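PDB 5NLA: putative transcriptional regulator TRANSCRIPTION REGULATOR protein, which binds c-di-GMP as an AraC-like transcriptional activator and so regulates extracellular polysaccharide production. Local coordinates for residues A[89-100]-A[372-380]; A[100-111]-A[159-170]. One frame throughout, in Å; residues are numbered along the deposited sequence.

Contact 1 of 2, residues A[89-100]-A[372-380]; sequences LTGWHLGDLLIV and TIGDWLKSV
The carbonyl oxygen of Trp376 is approached by two side chains of the 89-100 β-hairpin. His93 NE2 meets this Trp376 O at 3.5 Å with the edge of its ring, close to the ring plane, and Leu98 brings up both methyls, CD2 at 3.8 Å from the same oxygen. Leu98 CD1 also lies over one face of the His93 ring. The hairpin closes through a type II' turn at Leu94-Leu97, and the short helical turn near the chain's C-terminus packs across its two strands by side-chain contact, with no hydrogen bond joining the segments. Trp376 buries more surface here than any other residue. With its CG anti to the carbonyl carbon (chi1 -69°), the six-membered ring reaches the strand at Gly91, where no side chain intervenes, and CZ3 comes within 3.5 Å of Gly91 N. Val100 CG2 touches the indole edge, while Leu89 CD1 bridges Trp376 CZ3 and the tip of Ile373, whose CD1 is 3.6 Å from Leu89 CD1. Replacing Trp376 by an alanine is likely to open a gap beside Gly91 and leave Leu89 and Val100 without the ring they pack on. The helical turn starts with a capping box: Asp375 OD2 accepts from Thr372 N at 3.2 Å through its anti lone pair, and Gly374 N donates weakly to Thr372 OG1. Beyond the turn, Ser379 CB rests 3.9 Å from Asp96 O, while Ser379 OG bends back to donate to Lys378 O at 2.7 Å, tilted 34° from the carbonyl plane.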
loop_
_atom_site.group_PDB
_atom_site.type_symbol
_atom_site.label_atom_id
_atom_site.label_comp_id
_atom_site.label_asym_id
_atom_site.label_seq_id
_atom_site.Cartn_x
_atom_site.Cartn_y
_atom_site.Cartn_z
ATOM N N LEU A 89 14.059 5.496 3.639
ATOM C CA LEU A 89 12.722 5.101 4.050
ATOM C C LEU A 89 12.700 5.190 5.552
ATOM O O LEU A 89 13.672 4.826 6.215
ATOM C CB LEU A 89 12.415 3.669 3.627
ATOM C CG LEU A 89 11.635 3.331 2.343
ATOM C CD1 LEU A 89 10.563 2.278 2.630
ATOM C CD2 LEU A 89 11.012 4.537 1.654
ATOM N N THR A 90 11.596 5.685 6.089
ATOM C CA THR A 90 11.433 5.779 7.524
ATOM C C THR A 90 10.015 5.327 7.850
ATOM O O THR A 90 9.061 5.923 7.366
ATOM C CB THR A 90 11.713 7.217 7.998
ATOM O OG1 THR A 90 12.826 7.755 7.264
ATOM C CG2 THR A 90 12.032 7.259 9.473
ATOM N N GLY A 91 9.896 4.256 8.642
ATOM C CA GLY A 91 8.623 3.557 8.872
ATOM C C GLY A 91 8.074 3.654 10.288
ATOM O O GLY A 91 8.768 3.315 11.249
ATOM N N TRP A 92 6.826 4.118 10.410
ATOM C CA TRP A 92 6.093 4.160 11.682
ATOM C C TRP A 92 4.863 3.262 11.565
ATOM O O TRP A 92 4.129 3.360 10.582
ATOM C CB TRP A 92 5.630 5.585 12.009
ATOM C CG TRP A 92 6.668 6.649 11.816
ATOM C CD1 TRP A 92 7.087 7.186 10.631
ATOM C CD2 TRP A 92 7.397 7.322 12.840
ATOM N NE1 TRP A 92 8.045 8.149 10.856
ATOM C CE2 TRP A 92 8.262 8.246 12.201
ATOM C CE3 TRP A 92 7.424 7.221 14.240
ATOM C CZ2 TRP A 92 9.132 9.074 12.913
ATOM C CZ3 TRP A 92 8.300 8.045 14.953
ATOM C CH2 TRP A 92 9.139 8.960 14.284
ATOM N N HIS A 93 4.651 2.403 12.567
ATOM C CA HIS A 93 3.475 1.539 12.653
ATOM C C HIS A 93 2.458 2.187 13.568
ATOM O O HIS A 93 2.702 2.308 14.764
ATOM C CB HIS A 93 3.852 0.170 13.234
ATOM C CG HIS A 93 4.857 -0.582 12.414
ATOM N ND1 HIS A 93 6.218 -0.429 12.579
ATOM C CD2 HIS A 93 4.699 -1.492 11.424
ATOM C CE1 HIS A 93 6.856 -1.209 11.725
ATOM N NE2 HIS A 93 5.957 -1.867 11.015
ATOM N N LEU A 94 1.363 2.658 13.010
ATOM C CA LEU A 94 0.306 3.157 13.837
ATOM C C LEU A 94 -0.561 1.945 13.826
ATOM O O LEU A 94 -1.476 1.860 13.040
ATOM C CB LEU A 94 -0.421 4.276 13.148
ATOM C CG LEU A 94 0.257 5.621 13.246
ATOM C CD1 LEU A 94 -0.676 6.659 12.668
ATOM C CD2 LEU A 94 0.506 5.903 14.707
ATOM N N GLY A 95 -0.311 1.014 14.720
ATOM C CA GLY A 95 -1.063 -0.212 14.692
ATOM C C GLY A 95 -0.847 -0.883 13.352
ATOM O O GLY A 95 0.269 -1.118 12.937
ATOM N N ASP A 96 -1.941 -1.259 12.716
ATOM C CA ASP A 96 -1.942 -1.892 11.404
ATOM C C ASP A 96 -1.506 -1.020 10.223
ATOM O O ASP A 96 -0.788 -1.469 9.343
ATOM C CB ASP A 96 -3.323 -2.479 11.152
ATOM C CG ASP A 96 -4.400 -1.780 11.946
ATOM O OD1 ASP A 96 -4.302 -0.549 12.110
ATOM O OD2 ASP A 96 -5.323 -2.465 12.423
ATOM N N LEU A 97 -1.974 0.217 10.222
ATOM C CA LEU A 97 -1.674 1.234 9.211
ATOM C C LEU A 97 -0.208 1.695 9.311
ATOM O O LEU A 97 0.228 2.147 10.374
ATOM C CB LEU A 97 -2.640 2.416 9.397
ATOM C CG LEU A 97 -2.552 3.655 8.502
ATOM C CD1 LEU A 97 -3.851 4.450 8.540
ATOM C CD2 LEU A 97 -1.386 4.546 8.895
ATOM N N LEU A 98 0.531 1.578 8.203
ATOM C CA LEU A 98 1.954 1.930 8.140
ATOM C C LEU A 98 2.168 3.293 7.463
ATOM O O LEU A 98 1.746 3.508 6.315
ATOM C CB LEU A 98 2.741 0.849 7.380
ATOM C CG LEU A 98 4.272 1.024 7.328
ATOM C CD1 LEU A 98 4.926 0.667 8.646
ATOM C CD2 LEU A 98 4.911 0.201 6.226
ATOM N N ILE A 99 2.837 4.196 8.181
ATOM C CA ILE A 99 3.287 5.478 7.635
ATOM C C ILE A 99 4.739 5.308 7.197
ATOM O O ILE A 99 5.571 4.858 7.992
ATOM C CB ILE A 99 3.272 6.616 8.685
ATOM C CG1 ILE A 99 1.956 6.648 9.478
ATOM C CG2 ILE A 99 3.556 7.964 8.017
ATOM C CD1 ILE A 99 0.748 6.978 8.645
ATOM N N VAL A 100 5.045 5.679 5.957
ATOM C CA VAL A 100 6.425 5.653 5.461
ATOM C C VAL A 100 6.839 7.012 4.907
ATOM O O VAL A 100 6.195 7.537 4.007
ATOM C CB VAL A 100 6.614 4.563 4.393
ATOM C CG1 VAL A 100 7.986 4.673 3.728
ATOM C CG2 VAL A 100 6.415 3.191 5.025
ATOM N N THR A 372 13.377 -5.806 4.481
ATOM C CA THR A 372 12.719 -5.177 3.331
ATOM C C THR A 372 11.422 -4.494 3.760
ATOM O O THR A 372 10.997 -4.609 4.908
ATOM C CB THR A 372 12.358 -6.186 2.224
ATOM O OG1 THR A 372 11.146 -6.867 2.569
ATOM C CG2 THR A 372 13.478 -7.179 1.977
ATOM N N ILE A 373 10.803 -3.785 2.823
ATOM C CA ILE A 373 9.523 -3.125 3.066
ATOM C C ILE A 373 8.372 -4.139 3.233
ATOM O O ILE A 373 7.380 -3.847 3.909
ATOM C CB ILE A 373 9.212 -2.062 1.975
ATOM C CG1 ILE A 373 8.127 -1.106 2.459
ATOM C CG2 ILE A 373 8.829 -2.685 0.638
ATOM C CD1 ILE A 373 7.934 0.084 1.548
ATOM N N GLY A 374 8.523 -5.323 2.635
ATOM C CA GLY A 374 7.578 -6.425 2.817
ATOM C C GLY A 374 7.415 -6.821 4.272
ATOM O O GLY A 374 6.314 -7.131 4.715
ATOM N N ASP A 375 8.521 -6.770 5.006
ATOM C CA ASP A 375 8.547 -7.015 6.438
ATOM C C ASP A 375 7.855 -5.913 7.254
ATOM O O ASP A 375 7.310 -6.180 8.326
ATOM C CB ASP A 375 9.999 -7.201 6.895
ATOM C CG ASP A 375 10.660 -8.427 6.256
ATOM O OD1 ASP A 375 10.134 -9.559 6.431
ATOM O OD2 ASP A 375 11.694 -8.263 5.575
ATOM N N TRP A 376 7.901 -4.677 6.757
ATOM C CA TRP A 376 7.187 -3.551 7.369
ATOM C C TRP A 376 5.690 -3.651 7.126
ATOM O O TRP A 376 4.890 -3.152 7.925
ATOM C CB TRP A 376 7.693 -2.212 6.813
ATOM C CG TRP A 376 9.091 -1.826 7.220
ATOM C CD1 TRP A 376 10.015 -2.604 7.857
ATOM C CD2 TRP A 376 9.729 -0.567 6.975
ATOM N NE1 TRP A 376 11.180 -1.902 8.042
ATOM C CE2 TRP A 376 11.034 -0.648 7.510
ATOM C CE3 TRP A 376 9.320 0.629 6.367
ATOM C CZ2 TRP A 376 11.943 0.427 7.453
ATOM C CZ3 TRP A 376 10.221 1.699 6.315
ATOM C CH2 TRP A 376 11.517 1.585 6.852
ATOM N N LEU A 377 5.318 -4.285 6.016
ATOM C CA LEU A 377 3.918 -4.455 5.643
ATOM C C LEU A 377 3.225 -5.687 6.270
ATOM O O LEU A 377 2.080 -5.959 5.931
ATOM C CB LEU A 377 3.791 -4.451 4.111
ATOM C CG LEU A 377 4.154 -3.110 3.450
ATOM C CD1 LEU A 377 4.475 -3.269 1.976
ATOM C CD2 LEU A 377 3.033 -2.093 3.612
ATOM N N LYS A 378 3.891 -6.403 7.186
ATOM C CA LYS A 378 3.285 -7.533 7.921
ATOM C C LYS A 378 2.451 -7.082 9.136
ATOM O O LYS A 378 1.361 -7.619 9.382
ATOM C CB LYS A 378 4.354 -8.538 8.385
ATOM C CG LYS A 378 4.851 -9.514 7.323
ATOM C CD LYS A 378 5.681 -10.633 7.963
ATOM C CE LYS A 378 6.390 -11.510 6.932
ATOM N NZ LYS A 378 7.020 -12.733 7.516
ATOM N N SER A 379 2.986 -6.137 9.912
ATOM C CA SER A 379 2.279 -5.512 11.058
ATOM C C SER A 379 1.899 -6.431 12.253
ATOM O O SER A 379 1.092 -6.028 13.096
ATOM C CB SER A 379 1.035 -4.734 10.569
ATOM O OG SER A 379 -0.096 -5.574 10.371
ATOM N N VAL A 380 2.488 -7.629 12.343
ATOM C CA VAL A 380 2.190 -8.566 13.448
ATOM C C VAL A 380 2.823 -8.104 14.765
ATOM O O VAL A 380 2.154 -7.518 15.615
ATOM C CB VAL A 380 2.638 -10.027 13.146
ATOM C CG1 VAL A 380 1.998 -10.536 11.858
ATOM C CG2 VAL A 380 4.162 -10.161 13.104
#

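Contact 2 of 2, residues A[100-111]-A[159-170]; sequences VQQVTPAHSYER and YRGRMTDAASIL
Tyr109 lays its ring over Gly161, whose CA sits 3.8 Å from the Tyr109 ring centroid in a CH-pi contact that the missing side chain permits. The two segments form successive antiparallel pairings, 100-104 with 166-170 and 107-111 with 159-163, which carry the chain from one sheet into the other, consistent with the cupin-like barrel of AraC-type sensor domains. Beside Tyr109, Tyr159 stands at about a right angle and turns its edge to Tyr109 CD1 and CE1. Both rings have CG between the backbone N and the carbonyl carbon (chi1 50° in Tyr109), which folds them across the strands. Arg111 CB covers a face of the Tyr159 ring, while Arg111 NE donates to Leu155 O. Met163 is bent at chi3 (85°) and touches three partners: CG lies 3.5 Å from His107 CE1, SD meets Thr104 CG2, and CE reaches Tyr109 CE2 at 3.6 Å. His107 has its rotation fixed by ND1, which donates in the ring plane to Pro105 O at 2.9 Å. Gln102, extended beyond CG, passes its NE2 by Leu170 CD1 and bonds weakly to Ser168 OG at 3.5 Å. On the face of the sheet that carries Ser108 and Arg162, Glu110 OE2 makes a long salt bridge to Arg160 NH1 (3.9 Å); Arg160 NH2 pairs with Glu137. Trp63 and Met67 of helix 59-67 pack on Gln102, strand 88-94 flanks 100-104, and strand 134-138 borders 159-163, where Thr136 OG1 hydrogen-bonds Tyr109 OH.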
loop_
_atom_site.group_PDB
_atom_site.type_symbol
_atom_site.label_atom_id
_atom_site.label_comp_id
_atom_site.label_asym_id
_atom_site.label_seq_id
_atom_site.Cartn_x
_atom_site.Cartn_y
_atom_site.Cartn_z
ATOM N N VAL A 100 5.045 5.679 5.957
ATOM C CA VAL A 100 6.425 5.653 5.461
ATOM C C VAL A 100 6.839 7.012 4.907
ATOM O O VAL A 100 6.195 7.537 4.007
ATOM C CB VAL A 100 6.614 4.563 4.393
ATOM C CG1 VAL A 100 7.986 4.673 3.728
ATOM C CG2 VAL A 100 6.415 3.191 5.025
ATOM N N GLN A 101 7.908 7.571 5.465
ATOM C CA GLN A 101 8.558 8.758 4.910
ATOM C C GLN A 101 9.646 8.307 3.933
ATOM O O GLN A 101 10.628 7.676 4.334
ATOM C CB GLN A 101 9.149 9.618 6.021
ATOM C CG GLN A 101 8.085 10.281 6.901
ATOM C CD GLN A 101 8.608 10.760 8.248
ATOM O OE1 GLN A 101 9.127 9.974 9.050
ATOM N NE2 GLN A 101 8.444 12.047 8.516
ATOM N N GLN A 102 9.451 8.621 2.654
ATOM C CA GLN A 102 10.367 8.236 1.592
ATOM C C GLN A 102 11.087 9.447 0.993
ATOM O O GLN A 102 10.450 10.448 0.644
ATOM C CB GLN A 102 9.578 7.549 0.493
ATOM C CG GLN A 102 10.416 7.008 -0.648
ATOM C CD GLN A 102 9.636 6.034 -1.497
ATOM O OE1 GLN A 102 10.142 4.971 -1.882
ATOM N NE2 GLN A 102 8.384 6.375 -1.779
ATOM N N VAL A 103 12.407 9.345 0.871
ATOM C CA VAL A 103 13.188 10.292 0.080
ATOM C C VAL A 103 14.000 9.480 -0.910
ATOM O O VAL A 103 14.731 8.576 -0.521
ATOM C CB VAL A 103 14.125 11.149 0.952
ATOM C CG1 VAL A 103 14.941 12.093 0.078
ATOM C CG2 VAL A 103 13.327 11.929 1.986
ATOM N N THR A 104 13.876 9.811 -2.185
ATOM C CA THR A 104 14.380 8.944 -3.232
ATOM C C THR A 104 14.785 9.726 -4.505
ATOM O O THR A 104 14.165 10.744 -4.821
ATOM C CB THR A 104 13.322 7.853 -3.522
ATOM O OG1 THR A 104 13.936 6.758 -4.203
ATOM C CG2 THR A 104 12.144 8.398 -4.328
ATOM N N PRO A 105 15.850 9.289 -5.209
ATOM C CA PRO A 105 16.197 9.904 -6.505
ATOM C C PRO A 105 15.280 9.434 -7.643
ATOM O O PRO A 105 14.437 8.572 -7.430
ATOM C CB PRO A 105 17.642 9.436 -6.756
ATOM C CG PRO A 105 18.131 8.928 -5.451
ATOM C CD PRO A 105 16.921 8.396 -4.748
ATOM N N ALA A 106 15.446 10.007 -8.838
ATOM C CA ALA A 106 14.616 9.626 -9.982
ATOM C C ALA A 106 14.843 8.172 -10.310
ATOM O O ALA A 106 15.978 7.739 -10.427
ATOM C CB ALA A 106 14.911 10.476 -11.200
ATOM N N HIS A 107 13.757 7.415 -10.416
ATOM C CA HIS A 107 13.827 6.016 -10.842
ATOM C C HIS A 107 12.501 5.652 -11.488
ATOM O O HIS A 107 11.562 6.460 -11.510
ATOM C CB HIS A 107 14.105 5.099 -9.643
ATOM C CG HIS A 107 13.025 5.134 -8.612
ATOM N ND1 HIS A 107 12.839 6.205 -7.766
ATOM C CD2 HIS A 107 12.028 4.262 -8.338
ATOM C CE1 HIS A 107 11.791 5.983 -6.997
ATOM N NE2 HIS A 107 11.277 4.812 -7.326
ATOM N N SER A 108 12.443 4.454 -12.042
ATOM C CA SER A 108 11.207 3.904 -12.536
ATOM C C SER A 108 10.834 2.675 -11.686
ATOM O O SER A 108 11.690 2.060 -11.012
ATOM C CB SER A 108 11.328 3.587 -14.016
ATOM O OG SER A 108 12.217 2.505 -14.207
ATOM N N TYR A 109 9.544 2.349 -11.709
ATOM C CA TYR A 109 8.981 1.306 -10.847
ATOM C C TYR A 109 7.923 0.468 -11.570
ATOM O O TYR A 109 7.173 0.962 -12.417
ATOM C CB TYR A 109 8.399 1.926 -9.559
ATOM C CG TYR A 109 7.459 3.099 -9.784
ATOM C CD1 TYR A 109 6.109 2.897 -10.030
ATOM C CD2 TYR A 109 7.935 4.409 -9.772
ATOM C CE1 TYR A 109 5.251 3.964 -10.231
ATOM C CE2 TYR A 109 7.082 5.493 -9.971
ATOM C CZ TYR A 109 5.734 5.269 -10.201
ATOM O OH TYR A 109 4.876 6.335 -10.424
ATOM N N GLU A 110 7.879 -0.811 -11.227
ATOM C CA GLU A 110 6.831 -1.711 -11.714
ATOM C C GLU A 110 6.382 -2.638 -10.597
ATOM O O GLU A 110 7.215 -3.227 -9.903
ATOM C CB GLU A 110 7.329 -2.535 -12.900
ATOM C CG GLU A 110 6.247 -3.393 -13.539
ATOM C CD GLU A 110 6.636 -3.954 -14.897
ATOM O OE1 GLU A 110 7.841 -3.928 -15.247
ATOM O OE2 GLU A 110 5.728 -4.429 -15.618
ATOM N N ARG A 111 5.067 -2.739 -10.422
ATOM C CA ARG A 111 4.450 -3.839 -9.680
ATOM C C ARG A 111 3.663 -4.606 -10.718
ATOM O O ARG A 111 2.691 -4.087 -11.257
ATOM C CB ARG A 111 3.543 -3.304 -8.590
ATOM C CG ARG A 111 2.932 -4.374 -7.715
ATOM C CD ARG A 111 2.365 -3.781 -6.442
ATOM N NE ARG A 111 1.757 -4.803 -5.601
ATOM C CZ ARG A 111 2.419 -5.663 -4.836
ATOM N NH1 ARG A 111 3.744 -5.695 -4.790
ATOM N NH2 ARG A 111 1.728 -6.530 -4.111
ATOM N N TYR A 159 0.839 -1.857 -11.700
ATOM C CA TYR A 159 1.139 -0.531 -12.213
ATOM C C TYR A 159 2.620 -0.380 -12.605
ATOM O O TYR A 159 3.503 -1.019 -12.029
ATOM C CB TYR A 159 0.728 0.532 -11.201
ATOM C CG TYR A 159 1.440 0.483 -9.861
ATOM C CD1 TYR A 159 2.605 1.227 -9.624
ATOM C CD2 TYR A 159 0.930 -0.253 -8.823
ATOM C CE1 TYR A 159 3.243 1.208 -8.390
ATOM C CE2 TYR A 159 1.559 -0.284 -7.584
ATOM C CZ TYR A 159 2.714 0.444 -7.369
ATOM O OH TYR A 159 3.306 0.384 -6.126
ATOM N N ARG A 160 2.845 0.448 -13.621
ATOM C CA ARG A 160 4.166 0.848 -14.128
ATOM C C ARG A 160 4.258 2.355 -13.915
ATOM O O ARG A 160 3.272 3.074 -14.091
ATOM C CB ARG A 160 4.282 0.580 -15.650
ATOM C CG ARG A 160 4.706 -0.821 -16.044
ATOM C CD ARG A 160 3.999 -1.379 -17.287
ATOM N NE ARG A 160 2.524 -1.290 -17.232
ATOM C CZ ARG A 160 1.703 -1.970 -16.406
ATOM N NH1 ARG A 160 2.160 -2.851 -15.503
ATOM N NH2 ARG A 160 0.386 -1.754 -16.488
ATOM N N GLY A 161 5.437 2.850 -13.578
ATOM C CA GLY A 161 5.656 4.288 -13.654
ATOM C C GLY A 161 7.073 4.768 -13.480
ATOM O O GLY A 161 8.018 3.988 -13.417
ATOM N N ARG A 162 7.190 6.083 -13.419
ATOM C CA ARG A 162 8.454 6.759 -13.185
ATOM C C ARG A 162 8.211 7.889 -12.209
ATOM O O ARG A 162 7.144 8.525 -12.236
ATOM C CB ARG A 162 8.997 7.367 -14.477
ATOM C CG ARG A 162 9.121 6.427 -15.667
ATOM C CD ARG A 162 9.765 7.068 -16.900
ATOM N NE ARG A 162 9.631 8.526 -16.926
ATOM C CZ ARG A 162 10.486 9.404 -16.370
ATOM N NH1 ARG A 162 11.591 9.018 -15.711
ATOM N NH2 ARG A 162 10.227 10.706 -16.457
ATOM N N MET A 163 9.182 8.140 -11.340
ATOM C CA MET A 163 9.196 9.407 -10.636
ATOM C C MET A 163 10.526 10.120 -10.789
ATOM O O MET A 163 11.590 9.537 -10.973
ATOM C CB MET A 163 8.794 9.283 -9.154
ATOM C CG MET A 163 9.650 8.377 -8.297
ATOM S SD MET A 163 9.063 8.344 -6.595
ATOM C CE MET A 163 7.842 7.090 -6.863
ATOM N N THR A 164 10.414 11.423 -10.718
ATOM C CA THR A 164 11.532 12.307 -10.619
ATOM C C THR A 164 12.086 12.058 -9.187
ATOM O O THR A 164 11.549 11.185 -8.456
ATOM C CB THR A 164 11.013 13.742 -10.925
ATOM O OG1 THR A 164 12.005 14.466 -11.640
ATOM C CG2 THR A 164 10.619 14.496 -9.701
ATOM N N ASP A 165 13.146 12.762 -8.785
ATOM C CA ASP A 165 13.562 12.743 -7.389
ATOM C C ASP A 165 12.427 13.334 -6.563
ATOM O O ASP A 165 11.735 14.228 -7.018
ATOM C CB ASP A 165 14.878 13.479 -7.163
ATOM C CG ASP A 165 14.759 15.006 -7.272
ATOM O OD1 ASP A 165 13.910 15.546 -8.014
ATOM O OD2 ASP A 165 15.567 15.684 -6.623
ATOM N N ALA A 166 12.182 12.796 -5.377
ATOM C CA ALA A 166 10.982 13.168 -4.650
ATOM C C ALA A 166 11.099 12.882 -3.183
ATOM O O ALA A 166 11.920 12.077 -2.762
ATOM C CB ALA A 166 9.775 12.438 -5.224
ATOM N N ALA A 167 10.270 13.584 -2.419
ATOM C CA ALA A 167 10.050 13.323 -1.004
ATOM C C ALA A 167 8.567 13.095 -0.860
ATOM O O ALA A 167 7.769 13.940 -1.256
ATOM C CB ALA A 167 10.470 14.519 -0.156
ATOM N N SER A 168 8.190 11.959 -0.310
ATOM C CA SER A 168 6.786 11.683 -0.105
ATOM C C SER A 168 6.521 11.162 1.290
ATOM O O SER A 168 7.431 10.700 1.988
ATOM C CB SER A 168 6.258 10.697 -1.161
ATOM O OG SER A 168 6.983 9.483 -1.173
ATOM N N ILE A 169 5.259 11.273 1.689
ATOM C CA ILE A 169 4.755 10.571 2.858
ATOM C C ILE A 169 3.663 9.600 2.367
ATOM O O ILE A 169 2.729 9.996 1.655
ATOM C CB ILE A 169 4.325 11.548 3.983
ATOM C CG1 ILE A 169 3.947 10.774 5.257
ATOM C CG2 ILE A 169 3.196 12.466 3.539
ATOM C CD1 ILE A 169 4.137 11.567 6.536
ATOM N N LEU A 170 3.841 8.321 2.698
ATOM C CA LEU A 170 3.024 7.225 2.163
ATOM C C LEU A 170 2.240 6.509 3.272
ATOM O O LEU A 170 2.819 6.114 4.283
ATOM C CB LEU A 170 3.926 6.192 1.488
ATOM C CG LEU A 170 4.748 6.532 0.236
ATOM C CD1 LEU A 170 5.569 5.303 -0.146
ATOM C CD2 LEU A 170 3.869 6.965 -0.931
#

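How the contacts relate
Contacts 1 and 2 share Val100 and run along strand 97-104, with centres about 17 Å apart. Contact 1 takes the turn end of this strand, where the C-terminal segment covers the hairpin; contact 2 takes the other end, where the chain passes into the second sheet. The two meet through strand 88-94: Thr90 O lies 2.8 Å from Gln101 N and Trp92 NE1 2.8 Å from Gln101 OE1, both probable hydrogen bonds, and Leu89 CD2 packs 3.4 Å from Gln102 CG. Along the chain, contact 2 is nested within the loop that contact 1 closes.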